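Immunity 23 family protein (Burkholderia dolosa AU0158, PDB 5FFP) probably protects its own cell by neutralising the toxin of a contact-dependent growth inhibition system, as a CdiI immunity protein. Local coordinates at residues W19-P22 with A23-N26. Sequence-based numbering, arbitrary orientation.
Sequences WSTP and AFAN
Thr21 OG1 takes two backbone N-H groups from the chain just beyond it: OG1 lies 3.0 Å from Ala23 N and 3.0 Å from Phe24 N, both bonds clearly bent. The hydroxyl can face these amides because its first torsion, 76°, sets OG1 between the threonine's own backbone N and carbonyl carbon. Phe24 N is shared, for it also reaches Thr21 O at 3.0 Å, coming in well above the carbonyl plane rather than toward a lone pair. The return bond is straighter, with Thr21 N 2.9 Å from Phe24 O and an N-H...O angle of 164°. Together these bonds close a tight turn with Pro22 and Ala23 at its corners, a type I beta-turn, with an ST turn superposed through the bond from Ala23 N to Thr21 OG1. The phenyl ring of Phe24 swings back past the same hydroxyl, CD2 lying 3.2 Å from Thr21 OG1, while Ala23 CB sits over the centre of one ring face. This reversal lies at the surface, in the loop joining strand 9-15 to strand 26-33 of the antiparallel sheet, and it returns the chain to the start of strand 26-33. There Ser20 OG accepts Asn26 N at 2.9 Å; the hydroxyl is also hydrogen-bonded to Val16 O, so it links the two arms of the loop to the residue just past strand 9-15. The side chain of the same Asn26 reaches one residue further back along the first arm, ND2 donating to Trp19 O at 3.0 Å, nearly straight at 167°, with the acceptor close to the plane of the amide. The other end of that amide, OD1, is hydrogen-bonded to Thr44 OG1, on the last residue of strand 36-44.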
loop_
_atom_site.group_PDB
_atom_site.type_symbol
_atom_site.label_atom_id
_atom_site.label_comp_id
_atom_site.label_asym_id
_atom_site.label_seq_id
_atom_site.Cartn_x
_atom_site.Cartn_y
_atom_site.Cartn_z
ATOM N N TRP A 19 30.453 -15.926 5.070
ATOM C CA TRP A 19 29.448 -15.342 4.169
ATOM C C TRP A 19 29.628 -13.858 3.986
ATOM O O TRP A 19 28.964 -13.271 3.174
ATOM C CB TRP A 19 28.053 -15.548 4.745
ATOM C CG TRP A 19 27.613 -16.936 4.830
ATOM C CD1 TRP A 19 28.270 -18.054 4.333
ATOM C CD2 TRP A 19 26.379 -17.387 5.345
ATOM N NE1 TRP A 19 27.523 -19.172 4.597
ATOM C CE2 TRP A 19 26.359 -18.787 5.214
ATOM C CE3 TRP A 19 25.276 -16.750 5.910
ATOM C CZ2 TRP A 19 25.271 -19.555 5.615
ATOM C CZ3 TRP A 19 24.182 -17.537 6.343
ATOM C CH2 TRP A 19 24.207 -18.916 6.191
ATOM N N SER A 20 30.517 -13.250 4.751
ATOM C CA SER A 20 30.472 -11.814 4.961
ATOM C C SER A 20 31.684 -11.130 4.347
ATOM O O SER A 20 32.678 -11.789 4.032
ATOM C CB SER A 20 30.438 -11.528 6.464
ATOM O OG SER A 20 29.259 -12.087 7.026
ATOM N N THR A 21 31.570 -9.801 4.201
ATOM C CA THR A 21 32.660 -8.939 3.753
ATOM C C THR A 21 32.645 -7.797 4.739
ATOM O O THR A 21 31.645 -7.591 5.376
ATOM C CB THR A 21 32.385 -8.382 2.329
ATOM O OG1 THR A 21 31.406 -7.323 2.412
ATOM C CG2 THR A 21 31.811 -9.462 1.461
ATOM N N PRO A 22 33.697 -6.984 4.781
ATOM C CA PRO A 22 33.614 -5.826 5.652
ATOM C C PRO A 22 32.361 -4.963 5.445
ATOM O O PRO A 22 31.976 -4.253 6.360
ATOM C CB PRO A 22 34.882 -5.028 5.300
ATOM C CG PRO A 22 35.803 -6.002 4.625
ATOM C CD PRO A 22 34.871 -6.922 3.890
ATOM N N ALA A 23 31.730 -5.018 4.266
ATOM C CA ALA A 23 30.586 -4.176 3.945
ATOM C C ALA A 23 29.277 -4.854 4.279
ATOM O O ALA A 23 28.270 -4.197 4.525
ATOM C CB ALA A 23 30.594 -3.841 2.469
ATOM N N PHE A 24 29.278 -6.178 4.196
ATOM C CA PHE A 24 28.065 -6.903 4.308
ATOM C C PHE A 24 28.282 -7.951 5.390
ATOM O O PHE A 24 28.964 -8.949 5.169
ATOM C CB PHE A 24 27.701 -7.551 2.986
ATOM C CG PHE A 24 27.707 -6.611 1.812
ATOM C CD1 PHE A 24 26.770 -5.621 1.719
ATOM C CD2 PHE A 24 28.665 -6.716 0.810
ATOM C CE1 PHE A 24 26.767 -4.749 0.656
ATOM C CE2 PHE A 24 28.672 -5.856 -0.248
ATOM C CZ PHE A 24 27.717 -4.874 -0.334
ATOM N N ALA A 25 27.721 -7.686 6.566
ATOM C CA ALA A 25 27.655 -8.656 7.660
ATOM C C ALA A 25 26.496 -9.559 7.346
ATOM O O ALA A 25 25.335 -9.205 7.638
ATOM C CB ALA A 25 27.451 -7.948 9.022
ATOM N N ASN A 26 26.780 -10.700 6.737
ATOM C CA ASN A 26 25.721 -11.618 6.334
ATOM C C ASN A 26 25.642 -12.786 7.270
ATOM O O ASN A 26 26.663 -13.415 7.561
ATOM C CB ASN A 26 25.977 -12.185 4.921
ATOM C CG ASN A 26 25.877 -11.127 3.845
ATOM O OD1 ASN A 26 25.027 -10.206 3.926
ATOM N ND2 ASN A 26 26.790 -11.198 2.877
#